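Local coordinates for variant surface glycoprotein MITAT 1.1 (Trypanosoma brucei brucei, PDB 5LY9) that coats the surface of the trypanosome as one of a large set of antigenically distinct glycoproteins, letting the parasite evade the host immune response, at residues E31-I42 / A257-N266; I323-R331 / E345-I356. One frame throughout, in Å; residues are numbered along the deposited sequence.

Interaction 1 of 2, residues E31-I42 / A257-N266; sequences EGQEVISNIQKI and AKAKDLAYTN. Unlike the reference sequence in segment 31-42: E31 (reference Lys). With NAG (2-acetamido-2-deoxy-beta-D-glucopyranose), chain C.
OE2 of E31 takes two hydrogen bonds: from the backbone N of A259 at 2.8 Å, nearly straight (170°), and from a water that is itself held by the backbone N of K260. The A259 N-H meets the oxygen on its anti side, close to the carboxylate plane. With CG anti to the backbone N (chi1 -161°) and the chain bent at chi2, the carboxylate swings over the start of the K258-D261 type I turn. A second water joins OE1 to NZ of K258, whose direct salt bridge is with E256.

One turn on, V35 splits its two methyls. CG2 packs against CA of A259 at 3.6 Å, while CG1 sits over the centre of the Y264 ring, 3.6 Å from the centroid, in a CH-pi contact; CB of A263 backs the opposite face. The amide of N38 reaches two backbone oxygens of the loop, with weak bonds from ND2 to O of A259 (3.0 Å) and to O of Y264 (3.3 Å).

Beyond it, the acetamido methyl C8 of the sugar lies 3.6 Å from CG of N38, and its N2 comes equally near CG1 of I42. This sugar is bonded to ND2 of N266, so the arrangement is an N-linked glycosylation site in a loop laid along the long helix 24-55, in the N-terminal part of an A-type VSG.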
loop_
_atom_site.group_PDB
_atom_site.type_symbol
_atom_site.label_atom_id
_atom_site.label_comp_id
_atom_site.label_asym_id
_atom_site.label_seq_id
_atom_site.Cartn_x
_atom_site.Cartn_y
_atom_site.Cartn_z
ATOM N N GLU A 31 7.788 5.620 -1.940
ATOM C CA GLU A 31 8.192 4.911 -3.189
ATOM C C GLU A 31 7.011 4.843 -4.182
ATOM O O GLU A 31 7.170 5.082 -5.375
ATOM C CB GLU A 31 8.678 3.535 -2.869
ATOM C CG GLU A 31 9.516 2.940 -3.976
ATOM C CD GLU A 31 10.877 3.623 -4.097
ATOM O OE1 GLU A 31 11.594 3.824 -3.041
ATOM O OE2 GLU A 31 11.283 3.913 -5.271
ATOM N N GLY A 32 5.836 4.586 -3.656
ATOM C CA GLY A 32 4.621 4.647 -4.484
ATOM C C GLY A 32 4.378 5.983 -5.131
ATOM O O GLY A 32 4.010 6.070 -6.311
ATOM N N GLN A 33 4.561 7.048 -4.354
ATOM C CA GLN A 33 4.428 8.364 -4.888
ATOM C C GLN A 33 5.425 8.669 -5.967
ATOM O O GLN A 33 5.076 9.341 -6.953
ATOM C CB GLN A 33 4.501 9.453 -3.792
ATOM C CG GLN A 33 3.309 9.404 -2.812
ATOM C CD GLN A 33 3.445 10.320 -1.609
ATOM O OE1 GLN A 33 4.543 10.474 -1.090
ATOM N NE2 GLN A 33 2.379 10.969 -1.220
ATOM N N GLU A 34 6.645 8.196 -5.818
ATOM C CA GLU A 34 7.688 8.392 -6.832
ATOM C C GLU A 34 7.384 7.547 -8.069
ATOM O O GLU A 34 7.609 8.022 -9.174
ATOM C CB GLU A 34 9.056 8.027 -6.268
ATOM C CG GLU A 34 9.587 9.153 -5.353
ATOM C CD GLU A 34 9.660 10.470 -6.134
ATOM O OE1 GLU A 34 10.301 10.520 -7.243
ATOM O OE2 GLU A 34 8.946 11.420 -5.716
ATOM N N VAL A 35 6.853 6.338 -7.885
ATOM C CA VAL A 35 6.437 5.556 -9.040
ATOM C C VAL A 35 5.364 6.316 -9.816
ATOM O O VAL A 35 5.465 6.466 -11.050
ATOM C CB VAL A 35 5.883 4.200 -8.619
ATOM C CG1 VAL A 35 5.161 3.569 -9.777
ATOM C CG2 VAL A 35 6.988 3.297 -8.069
ATOM N N ILE A 36 4.351 6.848 -9.127
ATOM C CA ILE A 36 3.278 7.558 -9.793
ATOM C C ILE A 36 3.804 8.856 -10.454
ATOM O O ILE A 36 3.471 9.180 -11.594
ATOM C CB ILE A 36 2.122 7.854 -8.849
ATOM C CG1 ILE A 36 1.446 6.577 -8.380
ATOM C CG2 ILE A 36 1.136 8.722 -9.537
ATOM C CD1 ILE A 36 0.557 6.736 -7.137
ATOM N N SER A 37 4.694 9.569 -9.724
ATOM C CA SER A 37 5.315 10.721 -10.265
ATOM C C SER A 37 6.043 10.430 -11.588
ATOM O O SER A 37 5.907 11.178 -12.538
ATOM C CB SER A 37 6.277 11.342 -9.255
ATOM O OG SER A 37 6.919 12.446 -9.817
ATOM N N ASN A 38 6.802 9.362 -11.626
ATOM C CA ASN A 38 7.467 8.925 -12.868
ATOM C C ASN A 38 6.491 8.619 -14.005
ATOM O O ASN A 38 6.692 9.052 -15.152
ATOM C CB ASN A 38 8.374 7.721 -12.646
ATOM C CG ASN A 38 9.704 8.079 -12.004
ATOM O OD1 ASN A 38 10.017 9.262 -11.743
ATOM N ND2 ASN A 38 10.510 7.072 -11.803
ATOM N N ILE A 39 5.423 7.933 -13.664
ATOM C CA ILE A 39 4.345 7.684 -14.655
ATOM C C ILE A 39 3.774 8.985 -15.201
ATOM O O ILE A 39 3.560 9.157 -16.404
ATOM C CB ILE A 39 3.244 6.808 -14.004
ATOM C CG1 ILE A 39 3.769 5.373 -13.828
ATOM C CG2 ILE A 39 1.979 6.786 -14.872
ATOM C CD1 ILE A 39 2.964 4.473 -12.897
ATOM N N GLN A 40 3.504 9.897 -14.294
ATOM C CA GLN A 40 3.092 11.268 -14.644
ATOM C C GLN A 40 4.009 12.044 -15.508
ATOM O O GLN A 40 3.523 12.718 -16.423
ATOM C CB GLN A 40 2.692 12.115 -13.451
ATOM C CG GLN A 40 1.481 11.575 -12.676
ATOM C CD GLN A 40 1.315 12.365 -11.385
ATOM O OE1 GLN A 40 2.265 12.473 -10.585
ATOM N NE2 GLN A 40 0.130 12.944 -11.188
ATOM N N LYS A 41 5.300 11.980 -15.211
ATOM C CA LYS A 41 6.288 12.682 -16.001
ATOM C C LYS A 41 6.293 12.135 -17.431
ATOM O O LYS A 41 6.497 12.894 -18.373
ATOM C CB LYS A 41 7.670 12.488 -15.395
ATOM C CG LYS A 41 7.815 13.272 -14.102
ATOM C CD LYS A 41 9.216 13.071 -13.531
ATOM C CE LYS A 41 9.332 13.835 -12.214
ATOM N NZ LYS A 41 10.619 13.528 -11.572
ATOM N N ILE A 42 6.133 10.820 -17.584
ATOM C CA ILE A 42 6.110 10.216 -18.921
ATOM C C ILE A 42 4.826 10.552 -19.635
ATOM O O ILE A 42 4.850 10.809 -20.885
ATOM C CB ILE A 42 6.387 8.702 -18.861
ATOM C CG1 ILE A 42 7.781 8.432 -18.270
ATOM C CG2 ILE A 42 6.431 8.056 -20.221
ATOM C CD1 ILE A 42 7.948 6.988 -17.920
ATOM N N ALA A 257 8.816 -2.984 -5.224
ATOM C CA ALA A 257 8.920 -2.190 -6.486
ATOM C C ALA A 257 9.511 -0.816 -6.159
ATOM O O ALA A 257 9.138 -0.207 -5.169
ATOM C CB ALA A 257 7.543 -1.999 -7.120
ATOM N N LYS A 258 10.350 -0.325 -7.050
ATOM C CA LYS A 258 11.005 0.941 -6.929
ATOM C C LYS A 258 10.721 1.799 -8.129
ATOM O O LYS A 258 10.601 1.312 -9.274
ATOM C CB LYS A 258 12.501 0.755 -6.864
ATOM C CG LYS A 258 13.091 -0.293 -5.882
ATOM C CD LYS A 258 13.054 0.167 -4.473
ATOM C CE LYS A 258 13.489 -0.965 -3.556
ATOM N NZ LYS A 258 13.525 -0.486 -2.135
ATOM N N ALA A 259 10.661 3.089 -7.894
ATOM C CA ALA A 259 10.442 4.045 -8.937
ATOM C C ALA A 259 11.505 3.998 -10.018
ATOM O O ALA A 259 11.210 4.207 -11.222
ATOM C CB ALA A 259 10.353 5.442 -8.323
ATOM N N LYS A 260 12.724 3.670 -9.640
ATOM C CA LYS A 260 13.796 3.476 -10.592
ATOM C C LYS A 260 13.741 2.213 -11.438
ATOM O O LYS A 260 14.576 2.075 -12.319
ATOM C CB LYS A 260 15.162 3.525 -9.872
ATOM C CG LYS A 260 15.470 2.301 -9.099
ATOM C CD LYS A 260 16.713 2.420 -8.196
ATOM C CE LYS A 260 16.644 1.266 -7.226
ATOM N NZ LYS A 260 16.780 0.022 -8.015
ATOM N N ASP A 261 12.751 1.335 -11.231
ATOM C CA ASP A 261 12.651 0.096 -11.959
ATOM C C ASP A 261 12.338 0.395 -13.430
ATOM O O ASP A 261 11.750 1.412 -13.756
ATOM C CB ASP A 261 11.576 -0.862 -11.381
ATOM C CG ASP A 261 11.964 -1.473 -10.020
ATOM O OD1 ASP A 261 13.118 -1.332 -9.614
ATOM O OD2 ASP A 261 11.070 -2.114 -9.419
ATOM N N LEU A 262 12.666 -0.577 -14.249
ATOM C CA LEU A 262 12.396 -0.565 -15.699
ATOM C C LEU A 262 10.973 -0.179 -16.045
ATOM O O LEU A 262 10.750 0.696 -16.929
ATOM C CB LEU A 262 12.709 -1.986 -16.298
ATOM C CG LEU A 262 14.203 -2.335 -16.252
ATOM C CD1 LEU A 262 14.438 -3.775 -16.717
ATOM C CD2 LEU A 262 15.019 -1.306 -17.028
ATOM N N ALA A 263 10.019 -0.719 -15.303
ATOM C CA ALA A 263 8.617 -0.432 -15.562
ATOM C C ALA A 263 8.238 1.047 -15.502
ATOM O O ALA A 263 7.250 1.435 -16.110
ATOM C CB ALA A 263 7.696 -1.281 -14.618
ATOM N N TYR A 264 8.970 1.849 -14.750
ATOM C CA TYR A 264 8.585 3.201 -14.415
ATOM C C TYR A 264 9.611 4.248 -14.806
ATOM O O TYR A 264 9.479 5.388 -14.396
ATOM C CB TYR A 264 8.280 3.325 -12.883
ATOM C CG TYR A 264 7.466 2.158 -12.371
ATOM C CD1 TYR A 264 6.191 1.884 -12.865
ATOM C CD2 TYR A 264 7.985 1.294 -11.376
ATOM C CE1 TYR A 264 5.501 0.776 -12.413
ATOM C CE2 TYR A 264 7.276 0.231 -10.895
ATOM C CZ TYR A 264 6.013 -0.061 -11.411
ATOM O OH TYR A 264 5.294 -1.139 -10.997
ATOM N N THR A 265 10.527 3.879 -15.724
ATOM C CA THR A 265 11.563 4.783 -16.176
ATOM C C THR A 265 11.715 4.659 -17.655
ATOM O O THR A 265 11.260 3.679 -18.257
ATOM C CB THR A 265 12.935 4.423 -15.528
ATOM O OG1 THR A 265 13.162 3.024 -15.626
ATOM C CG2 THR A 265 12.938 4.775 -14.060
ATOM N N ASN A 266 12.308 5.673 -18.247
ATOM C CA ASN A 266 12.665 5.640 -19.654
ATOM C C ASN A 266 13.690 4.571 -19.962
ATOM O O ASN A 266 14.568 4.242 -19.159
ATOM C CB ASN A 266 13.184 7.012 -20.063
ATOM C CG ASN A 266 12.076 8.094 -20.152
ATOM O OD1 ASN A 266 10.989 7.905 -20.770
ATOM N ND2 ASN A 266 12.380 9.258 -19.617
HETATM C C1 NAG C . 11.500 10.388 -19.670
HETATM C C2 NAG C . 11.349 11.173 -18.376
HETATM C C3 NAG C . 10.593 12.439 -18.573
HETATM C C4 NAG C . 11.298 13.234 -19.680
HETATM C C5 NAG C . 11.393 12.392 -20.943
HETATM C C6 NAG C . 12.145 13.047 -22.110
HETATM C C7 NAG C . 11.285 9.892 -16.299
HETATM C C8 NAG C . 10.493 9.063 -15.325
HETATM N N2 NAG C . 10.658 10.358 -17.384
HETATM O O3 NAG C . 10.615 13.196 -17.370
HETATM O O4 NAG C . 10.482 14.371 -19.947
HETATM O O5 NAG C . 12.119 11.228 -20.642
HETATM O O6 NAG C . 13.402 13.560 -21.644
HETATM O O7 NAG C . 12.462 10.110 -16.122
HETATM O O HOH W 1 11.904 1.666 -1.217
HETATM O O HOH W 2 13.590 4.215 -6.671
#

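Interaction 2 of 2, residues I323-R331 / E345-I356; sequences IIPAGIAGR and ELGDILSNYEMI
I328 is the main bump of the 323-331 loop, and it pushes into a hollow on helix 343-367 bounded by I349, N352, Y353 and I356. Its CD1 fills the far end, touching CZ of Y353 and CD1 of I356, each at 3.7 Å. CG1, placed beside the backbone N by chi1 of -67°, passes the phenol oxygen, and CG2 faces the inner side, 4.1 Å from CG2 of I349. I328 and the tyrosine side chain cross at about a right angle. P325 reaches the phenol from another part of the loop, its CD 3.5 Å from OH of Y353.

The next knob is smaller: CB of A329 settles at 3.8 Å against CB of D348, one turn of helix before N352. Just beside it the backbone N of A329 donates to OD1 of N352 at 2.8 Å, in the carbonyl plane and on a lone pair; a water donates both to this oxygen and to O of G327.

Here the long loop of a beta hairpin, strands 323-324 and 335-336, packs on a helix: I324 pairs by backbone bonds with A335, and the type II turn from P325 to I328 starts the excursion that carries I328 and A329 onto the helix.

R331 closes the other end. Its chain crosses that of I349 at about a right angle, CD resting on CD1, and bends at chi3 (68°) to bring NH1 within 3.0 Å of OE1 of E345 in a salt bridge. That oxygen lies in the guanidinium plane, yet the arginine meets the carboxylate from above, with the two planes 50° apart. A water also links NH1 to the backbone O of E345.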
loop_
_atom_site.group_PDB
_atom_site.type_symbol
_atom_site.label_atom_id
_atom_site.label_comp_id
_atom_site.label_asym_id
_atom_site.label_seq_id
_atom_site.Cartn_x
_atom_site.Cartn_y
_atom_site.Cartn_z
ATOM N N ILE A 323 6.396 27.416 -27.946
ATOM C CA ILE A 323 5.645 28.309 -27.098
ATOM C C ILE A 323 4.145 28.098 -27.228
ATOM O O ILE A 323 3.618 28.017 -28.323
ATOM C CB ILE A 323 5.941 29.799 -27.439
ATOM C CG1 ILE A 323 7.383 30.109 -27.155
ATOM C CG2 ILE A 323 5.018 30.744 -26.647
ATOM C CD1 ILE A 323 7.618 30.346 -25.704
ATOM N N ILE A 324 3.480 27.979 -26.097
ATOM C CA ILE A 324 2.045 27.950 -26.061
ATOM C C ILE A 324 1.564 29.343 -25.691
ATOM O O ILE A 324 1.826 29.829 -24.597
ATOM C CB ILE A 324 1.532 26.943 -24.980
ATOM C CG1 ILE A 324 2.204 25.577 -25.161
ATOM C CG2 ILE A 324 0.029 26.867 -25.057
ATOM C CD1 ILE A 324 2.123 25.032 -26.572
ATOM N N PRO A 325 0.851 29.980 -26.585
ATOM C CA PRO A 325 0.444 31.358 -26.369
ATOM C C PRO A 325 -0.629 31.504 -25.345
ATOM O O PRO A 325 -1.427 30.583 -25.127
ATOM C CB PRO A 325 -0.090 31.812 -27.716
ATOM C CG PRO A 325 -0.206 30.645 -28.538
ATOM C CD PRO A 325 0.617 29.530 -27.964
ATOM N N ALA A 326 -0.647 32.685 -24.719
ATOM C CA ALA A 326 -1.747 33.060 -23.880
ATOM C C ALA A 326 -3.016 32.973 -24.715
ATOM O O ALA A 326 -3.005 33.219 -25.917
ATOM C CB ALA A 326 -1.541 34.476 -23.391
ATOM N N GLY A 327 -4.089 32.509 -24.102
ATOM C CA GLY A 327 -5.363 32.275 -24.802
ATOM C C GLY A 327 -5.709 30.805 -25.084
ATOM O O GLY A 327 -6.858 30.482 -25.173
ATOM N N ILE A 328 -4.727 29.924 -25.228
ATOM C CA ILE A 328 -4.974 28.495 -25.375
ATOM C C ILE A 328 -5.399 27.971 -23.992
ATOM O O ILE A 328 -4.743 28.241 -23.011
ATOM C CB ILE A 328 -3.700 27.764 -25.863
ATOM C CG1 ILE A 328 -3.334 28.170 -27.295
ATOM C CG2 ILE A 328 -3.845 26.265 -25.769
ATOM C CD1 ILE A 328 -4.328 27.699 -28.362
ATOM N N ALA A 329 -6.506 27.238 -23.935
ATOM C CA ALA A 329 -6.983 26.636 -22.706
ATOM C C ALA A 329 -7.136 27.649 -21.545
ATOM O O ALA A 329 -6.944 27.317 -20.373
ATOM C CB ALA A 329 -6.079 25.476 -22.315
ATOM N N GLY A 330 -7.498 28.876 -21.880
ATOM C CA GLY A 330 -7.700 29.943 -20.870
ATOM C C GLY A 330 -6.418 30.402 -20.190
ATOM O O GLY A 330 -6.490 31.055 -19.164
ATOM N N ARG A 331 -5.252 30.039 -20.741
ATOM C CA ARG A 331 -3.993 30.391 -20.115
ATOM C C ARG A 331 -3.766 31.877 -20.231
ATOM O O ARG A 331 -4.003 32.455 -21.260
ATOM C CB ARG A 331 -2.824 29.573 -20.691
ATOM C CG ARG A 331 -3.007 28.091 -20.404
ATOM C CD ARG A 331 -1.992 27.230 -21.139
ATOM N NE ARG A 331 -0.673 27.502 -20.559
ATOM C CZ ARG A 331 -0.178 26.943 -19.419
ATOM N NH1 ARG A 331 -0.864 26.027 -18.731
ATOM N NH2 ARG A 331 1.004 27.334 -18.936
ATOM N N GLU A 345 -3.068 20.525 -16.738
ATOM C CA GLU A 345 -2.820 21.613 -17.699
ATOM C C GLU A 345 -2.492 21.159 -19.087
ATOM O O GLU A 345 -3.002 21.723 -20.052
ATOM C CB GLU A 345 -1.663 22.511 -17.262
ATOM C CG GLU A 345 -2.014 23.310 -16.021
ATOM C CD GLU A 345 -0.889 24.234 -15.537
ATOM O OE1 GLU A 345 0.063 24.524 -16.322
ATOM O OE2 GLU A 345 -0.953 24.629 -14.293
ATOM N N LEU A 346 -1.627 20.158 -19.187
ATOM C CA LEU A 346 -1.204 19.677 -20.508
ATOM C C LEU A 346 -2.346 19.031 -21.250
ATOM O O LEU A 346 -2.513 19.221 -22.427
ATOM C CB LEU A 346 -0.040 18.710 -20.379
ATOM C CG LEU A 346 1.231 19.468 -20.006
ATOM C CD1 LEU A 346 2.245 18.461 -19.500
ATOM C CD2 LEU A 346 1.860 20.291 -21.173
ATOM N N GLY A 347 -3.157 18.245 -20.526
ATOM C CA GLY A 347 -4.403 17.702 -21.069
ATOM C C GLY A 347 -5.347 18.761 -21.650
ATOM O O GLY A 347 -5.912 18.569 -22.738
ATOM N N ASP A 348 -5.528 19.861 -20.957
ATOM C CA ASP A 348 -6.333 20.971 -21.461
ATOM C C ASP A 348 -5.723 21.556 -22.772
ATOM O O ASP A 348 -6.444 21.843 -23.755
ATOM C CB ASP A 348 -6.350 22.142 -20.461
ATOM C CG ASP A 348 -7.256 21.931 -19.269
ATOM O OD1 ASP A 348 -7.952 20.904 -19.127
ATOM O OD2 ASP A 348 -7.230 22.882 -18.400
ATOM N N ILE A 349 -4.397 21.765 -22.782
ATOM C CA ILE A 349 -3.768 22.324 -23.960
ATOM C C ILE A 349 -3.937 21.371 -25.177
ATOM O O ILE A 349 -4.252 21.817 -26.286
ATOM C CB ILE A 349 -2.267 22.614 -23.700
ATOM C CG1 ILE A 349 -2.112 23.813 -22.710
ATOM C CG2 ILE A 349 -1.551 22.957 -24.971
ATOM C CD1 ILE A 349 -0.786 23.807 -21.974
ATOM N N LEU A 350 -3.702 20.099 -24.968
ATOM C CA LEU A 350 -3.907 19.126 -26.035
ATOM C C LEU A 350 -5.346 19.132 -26.519
ATOM O O LEU A 350 -5.573 19.107 -27.750
ATOM C CB LEU A 350 -3.484 17.747 -25.681
ATOM C CG LEU A 350 -3.634 16.703 -26.793
ATOM C CD1 LEU A 350 -2.811 17.158 -28.029
ATOM C CD2 LEU A 350 -3.161 15.361 -26.294
ATOM N N SER A 351 -6.281 19.178 -25.596
ATOM C CA SER A 351 -7.693 19.217 -26.001
ATOM C C SER A 351 -8.004 20.394 -26.931
ATOM O O SER A 351 -8.689 20.242 -27.928
ATOM C CB SER A 351 -8.563 19.253 -24.774
ATOM O OG SER A 351 -8.329 18.127 -23.922
ATOM N N ASN A 352 -7.501 21.565 -26.560
ATOM C CA ASN A 352 -7.733 22.789 -27.309
ATOM C C ASN A 352 -7.072 22.644 -28.696
ATOM O O ASN A 352 -7.684 22.983 -29.713
ATOM C CB ASN A 352 -7.162 23.967 -26.536
ATOM C CG ASN A 352 -7.744 25.281 -26.965
ATOM O OD1 ASN A 352 -7.697 26.268 -26.243
ATOM N ND2 ASN A 352 -8.240 25.320 -28.182
ATOM N N TYR A 353 -5.846 22.140 -28.746
ATOM C CA TYR A 353 -5.185 22.027 -30.089
ATOM C C TYR A 353 -5.770 20.952 -30.949
ATOM O O TYR A 353 -5.691 21.146 -32.139
ATOM C CB TYR A 353 -3.655 21.849 -30.040
ATOM C CG TYR A 353 -2.928 23.134 -29.847
ATOM C CD1 TYR A 353 -2.877 24.096 -30.856
ATOM C CD2 TYR A 353 -2.286 23.415 -28.659
ATOM C CE1 TYR A 353 -2.210 25.285 -30.653
ATOM C CE2 TYR A 353 -1.666 24.616 -28.432
ATOM C CZ TYR A 353 -1.585 25.538 -29.452
ATOM O OH TYR A 353 -0.897 26.702 -29.244
ATOM N N GLU A 354 -6.295 19.852 -30.414
ATOM C CA GLU A 354 -7.014 18.864 -31.253
ATOM C C GLU A 354 -8.293 19.540 -31.938
ATOM O O GLU A 354 -8.702 19.182 -33.092
ATOM C CB GLU A 354 -7.414 17.601 -30.507
ATOM C CG GLU A 354 -6.299 16.613 -30.044
ATOM C CD GLU A 354 -6.808 15.343 -29.224
ATOM O OE1 GLU A 354 -8.027 15.227 -28.858
ATOM O OE2 GLU A 354 -5.939 14.446 -28.885
ATOM N N MET A 355 -8.947 20.454 -31.243
ATOM C CA MET A 355 -10.093 21.140 -31.789
ATOM C C MET A 355 -9.612 22.047 -32.898
ATOM O O MET A 355 -10.165 22.042 -34.003
ATOM C CB MET A 355 -10.833 21.998 -30.739
ATOM C CG MET A 355 -12.152 22.549 -31.270
ATOM S SD MET A 355 -13.064 23.391 -29.965
ATOM C CE MET A 355 -11.990 24.692 -29.572
ATOM N N ILE A 356 -8.571 22.797 -32.619
ATOM C CA ILE A 356 -7.984 23.725 -33.576
ATOM C C ILE A 356 -7.525 23.002 -34.817
ATOM O O ILE A 356 -7.747 23.506 -35.957
ATOM C CB ILE A 356 -6.829 24.518 -32.960
ATOM C CG1 ILE A 356 -7.366 25.554 -31.983
ATOM C CG2 ILE A 356 -5.988 25.186 -34.071
ATOM C CD1 ILE A 356 -6.326 26.169 -31.069
HETATM O O HOH W 3 -9.175 28.606 -26.367
HETATM O O HOH W 4 -5.865 25.252 -18.719
HETATM O O HOH W 5 -3.242 24.608 -19.436
HETATM O O HOH W 6 1.612 26.547 -16.413
#

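Along the chain the two contacts come in series: 31-42 with 257-266 closes before 323-331 meets 345-356. Their centres are 27 Å apart and their nearest atoms about 7 Å. Helix 24-55 ties them together. Interaction 1 lays a loop on it, while the helix of interaction 2 packs against it further along, I349 touching I51 and Y353 touching K55. Interaction 1 lies near the middle of the elongated chain, interaction 2 well away from its centre. Both also reach the second subunit, through Q33 and Q40 in the first and D348 and E354 in the second, so loop packing within one chain and dimer contacts share the same helices.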